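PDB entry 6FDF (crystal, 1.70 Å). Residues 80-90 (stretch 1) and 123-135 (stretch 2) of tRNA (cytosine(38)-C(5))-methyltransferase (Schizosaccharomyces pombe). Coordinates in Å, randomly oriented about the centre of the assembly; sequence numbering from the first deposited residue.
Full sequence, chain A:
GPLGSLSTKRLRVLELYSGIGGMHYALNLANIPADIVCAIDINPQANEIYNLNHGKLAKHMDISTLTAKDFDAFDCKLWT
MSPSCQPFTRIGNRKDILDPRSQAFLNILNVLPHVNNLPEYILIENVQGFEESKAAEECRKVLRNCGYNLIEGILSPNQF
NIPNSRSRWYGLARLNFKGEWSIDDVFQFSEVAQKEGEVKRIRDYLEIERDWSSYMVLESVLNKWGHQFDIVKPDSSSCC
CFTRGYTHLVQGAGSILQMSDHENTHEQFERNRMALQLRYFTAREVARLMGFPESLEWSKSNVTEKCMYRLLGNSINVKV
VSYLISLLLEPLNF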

# COMPACT_ATOMS: atom_id res chain seq x y z
N THR A 80 4.37 12.20 -3.70
CA THR A 80 3.67 11.11 -3.03
C THR A 80 4.62 10.47 -2.02
O THR A 80 5.84 10.43 -2.23
CB THR A 80 3.15 10.07 -4.02
OG1 THR A 80 4.25 9.36 -4.62
CG2 THR A 80 2.29 10.72 -5.10
N MET A 81 4.06 9.94 -0.94
CA MET A 81 4.93 9.29 0.04
C MET A 81 4.12 8.30 0.87
O MET A 81 2.96 8.55 1.20
CB MET A 81 5.61 10.32 0.96
CG MET A 81 4.66 11.27 1.65
SD MET A 81 5.52 12.62 2.50
CE MET A 81 5.76 13.77 1.16
N SER A 82 4.77 7.17 1.19
CA SER A 82 4.24 6.18 2.12
C SER A 82 5.32 5.98 3.17
O SER A 82 6.07 5.00 3.14
CB SER A 82 3.87 4.88 1.40
OG SER A 82 3.14 4.01 2.27
N PRO A 83 5.45 6.92 4.10
CA PRO A 83 6.63 6.94 4.97
C PRO A 83 6.60 5.83 6.01
O PRO A 83 5.58 5.21 6.28
CB PRO A 83 6.58 8.32 5.62
CG PRO A 83 5.13 8.71 5.56
CD PRO A 83 4.63 8.13 4.27
N SER A 84 7.77 5.60 6.59
CA SER A 84 7.95 4.61 7.65
C SER A 84 7.96 5.39 8.96
O SER A 84 8.94 6.06 9.30
CB SER A 84 9.25 3.83 7.46
OG SER A 84 9.54 3.02 8.59
N CYS A 85 6.85 5.33 9.70
CA CYS A 85 6.71 6.13 10.90
C CYS A 85 6.60 5.32 12.18
O CYS A 85 6.61 5.91 13.27
CB CYS A 85 5.50 7.06 10.75
SG CYS A 85 5.84 8.38 9.54
N GLN A 86 6.50 3.98 12.10
CA GLN A 86 6.46 3.19 13.33
C GLN A 86 7.87 2.96 13.86
O GLN A 86 8.81 2.80 13.08
CB GLN A 86 5.78 1.84 13.07
CG GLN A 86 4.45 1.93 12.35
CD GLN A 86 3.55 0.74 12.64
OE1 GLN A 86 3.27 -0.06 11.76
NE2 GLN A 86 3.10 0.63 13.88
N PRO A 87 8.06 2.95 15.19
CA PRO A 87 7.02 3.10 16.21
C PRO A 87 6.59 4.55 16.37
O PRO A 87 7.43 5.45 16.29
CB PRO A 87 7.69 2.59 17.48
CG PRO A 87 9.13 2.93 17.28
CD PRO A 87 9.39 2.77 15.80
N PHE A 88 5.29 4.77 16.58
CA PHE A 88 4.79 6.13 16.74
C PHE A 88 5.37 6.80 17.98
O PHE A 88 5.64 8.01 17.97
CB PHE A 88 3.26 6.10 16.78
CG PHE A 88 2.65 5.63 15.49
CD1 PHE A 88 3.16 6.05 14.28
CD2 PHE A 88 1.58 4.74 15.49
CE1 PHE A 88 2.61 5.61 13.09
CE2 PHE A 88 1.03 4.30 14.31
CZ PHE A 88 1.55 4.74 13.10
N THR A 89 5.59 6.03 19.05
CA THR A 89 6.27 6.52 20.25
C THR A 89 7.55 5.70 20.44
O THR A 89 7.49 4.54 20.84
CB THR A 89 5.37 6.41 21.48
OG1 THR A 89 4.23 7.26 21.31
CG2 THR A 89 6.13 6.84 22.73
N ARG A 90 8.69 6.31 20.14
CA ARG A 90 9.97 5.64 20.29
C ARG A 90 10.44 5.66 21.74
O ARG A 90 10.16 6.60 22.49
CB ARG A 90 11.02 6.28 19.38
CG ARG A 90 12.30 5.47 19.25
CD ARG A 90 13.24 6.09 18.23
NE ARG A 90 12.60 6.15 16.92
CZ ARG A 90 12.66 5.18 16.02
NH1 ARG A 90 13.34 4.07 16.28
NH2 ARG A 90 12.04 5.31 14.85
N LEU A 123 0.45 13.76 -1.39
CA LEU A 123 -0.35 12.60 -0.99
C LEU A 123 0.47 11.78 -0.02
O LEU A 123 1.59 11.38 -0.34
CB LEU A 123 -0.74 11.76 -2.21
CG LEU A 123 -1.43 10.44 -1.87
CD1 LEU A 123 -2.74 10.73 -1.21
CD2 LEU A 123 -1.64 9.60 -3.12
N ILE A 124 -0.07 11.54 1.17
CA ILE A 124 0.59 10.77 2.22
C ILE A 124 -0.28 9.56 2.54
O ILE A 124 -1.49 9.70 2.72
CB ILE A 124 0.81 11.62 3.48
CG1 ILE A 124 1.52 12.93 3.12
CG2 ILE A 124 1.65 10.86 4.51
CD1 ILE A 124 1.67 13.87 4.29
N GLU A 125 0.34 8.39 2.63
CA GLU A 125 -0.36 7.17 3.02
C GLU A 125 0.36 6.55 4.21
O GLU A 125 1.59 6.57 4.29
CB GLU A 125 -0.41 6.17 1.85
CG GLU A 125 -1.31 4.97 2.09
CD GLU A 125 -0.54 3.72 2.51
OE1 GLU A 125 0.68 3.82 2.75
OE2 GLU A 125 -1.16 2.65 2.56
N ASN A 126 -0.40 6.00 5.16
CA ASN A 126 0.22 5.38 6.31
C ASN A 126 -0.75 4.39 6.94
O ASN A 126 -1.90 4.26 6.50
CB ASN A 126 0.68 6.42 7.33
CG ASN A 126 2.00 6.07 7.96
OD1 ASN A 126 2.04 5.46 9.03
ND2 ASN A 126 3.09 6.40 7.28
N VAL A 127 -0.28 3.68 7.96
CA VAL A 127 -1.12 2.71 8.66
C VAL A 127 -2.12 3.43 9.56
O VAL A 127 -1.89 4.56 10.01
CB VAL A 127 -0.27 1.71 9.47
CG1 VAL A 127 0.71 0.99 8.55
CG2 VAL A 127 0.46 2.43 10.59
N GLN A 128 -3.24 2.76 9.82
CA GLN A 128 -4.21 3.27 10.78
C GLN A 128 -3.53 3.48 12.13
O GLN A 128 -2.75 2.65 12.59
CB GLN A 128 -5.38 2.30 10.91
CG GLN A 128 -6.49 2.78 11.82
CD GLN A 128 -7.70 1.87 11.76
OE1 GLN A 128 -7.60 0.70 11.40
NE2 GLN A 128 -8.86 2.41 12.12
N GLY A 129 -3.85 4.59 12.77
CA GLY A 129 -3.19 4.99 13.99
C GLY A 129 -2.11 6.02 13.79
O GLY A 129 -1.69 6.65 14.77
N PHE A 130 -1.65 6.22 12.56
CA PHE A 130 -0.80 7.37 12.27
C PHE A 130 -1.48 8.66 12.70
O PHE A 130 -0.81 9.58 13.18
CB PHE A 130 -0.45 7.42 10.78
CG PHE A 130 0.40 8.60 10.39
CD1 PHE A 130 1.76 8.61 10.67
CD2 PHE A 130 -0.16 9.71 9.78
CE1 PHE A 130 2.55 9.70 10.32
CE2 PHE A 130 0.62 10.81 9.43
CZ PHE A 130 1.98 10.80 9.70
N GLU A 131 -2.80 8.72 12.56
CA GLU A 131 -3.51 9.98 12.80
C GLU A 131 -3.37 10.46 14.23
O GLU A 131 -3.54 11.66 14.48
CB GLU A 131 -4.99 9.84 12.44
CG GLU A 131 -5.82 9.00 13.40
CD GLU A 131 -5.62 7.51 13.20
OE1 GLU A 131 -4.82 7.12 12.33
OE2 GLU A 131 -6.29 6.73 13.91
N GLU A 132 -3.07 9.57 15.17
CA GLU A 132 -2.91 9.94 16.57
C GLU A 132 -1.46 10.17 16.96
O GLU A 132 -1.19 10.42 18.14
CB GLU A 132 -3.52 8.87 17.48
CG GLU A 132 -5.03 8.76 17.37
CD GLU A 132 -5.60 7.68 18.27
OE1 GLU A 132 -4.80 6.93 18.87
OE2 GLU A 132 -6.84 7.59 18.38
N SER A 133 -0.52 10.10 16.02
CA SER A 133 0.89 10.10 16.36
C SER A 133 1.45 11.51 16.45
O SER A 133 0.90 12.46 15.90
CB SER A 133 1.69 9.31 15.32
OG SER A 133 1.72 10.00 14.08
N LYS A 134 2.60 11.63 17.12
CA LYS A 134 3.33 12.89 17.15
C LYS A 134 3.81 13.29 15.76
O LYS A 134 3.83 14.48 15.43
CB LYS A 134 4.51 12.79 18.12
CG LYS A 134 4.10 12.69 19.59
CD LYS A 134 5.30 12.57 20.53
CE LYS A 134 5.79 11.13 20.66
NZ LYS A 134 6.72 10.73 19.57
N ALA A 135 4.16 12.31 14.93
CA ALA A 135 4.57 12.62 13.56
C ALA A 135 3.43 13.25 12.77
O ALA A 135 3.66 14.18 11.98
CB ALA A 135 5.07 11.35 12.86
O HOH W 1 4.42 4.22 9.39
O HOH W 2 5.18 9.67 15.78
O HOH W 3 3.17 9.52 18.67

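Two segments distant in sequence often meet first as neighbouring strands and then, where the pairing ends, through side chains and water. This pair from a tRNA methyltransferase, burying 733 Å² in all, illustrates the pattern, and three residues, F88, L123 and M81, cover the most surface.

The strand end of the contact is parallel, T80 pairing with L123 and M81 with I124. M81 N donates to L123 O (2.9 Å), and E125 N donates to M81 O (3.0 Å), so M81 is held through both its backbone polar groups. Its side chain lies on the same face of the sheet as that of I124, with M81 CG 3.8 Å from I124 CG1; a flexible thioether chain and a branched aliphatic one fill this buried layer without polar demands. L123 and T80, both buried, occupy the other face, where the apolar leucine side chain suits its place beside the threonine methyl, T80 CG2 approaching L123 CB at 4.3 Å. L123 O also receives a CA-H...O contact from T80 CA (3.4 Å).

Beyond the bridges, side chains take over the bonding. S82 OG donates to E125 OE1 across a short 2.5 Å, giving a buried carboxylate a partner. P83 has no amide hydrogen to offer, and its ring packs instead, P83 CD lying 4.0 Å from I124 CG2. P83 O accepts a weak hydrogen bond from N126 ND2 (2.9 Å). An amide side chain suits this position because it offers both a donor and an acceptor: N126 OD1 accepts from water 1 (2.7 Å), which in turn accepts from C85 N (2.7 Å). The C85 side chain points toward stretch 2, bringing C85 SG to 3.6 Å from F130 CE1.

F88 contributes the largest single patch, 116 Å². Its CA-to-CB bond points sideways, but with chi1 in the m well the ring reaches stretch 2 at the turn from V127 to F130. V127 CG2 meets the ring edge, 3.6 Å from F88 CZ, while F88 CE1 lies 3.9 Å from F130 CD1, at the edge of the F130 ring. G129 suits the turn because, at its backbone angles, a CB would be jammed against the preceding carbonyl O. S133 CB packs 3.7 Å from F88 CD1, while S133 OG caps the following helix.

The F88 backbone completes the join. F88 O accepts from water 2 (2.8 Å) and water 3 (3.0 Å), which accept from A135 N (3.0 Å) and K134 N (2.7 Å), respectively. K134 NZ adds a weak hydrogen bond to F88 O at 3.3 Å, its long, exposed chain bending back to reach it.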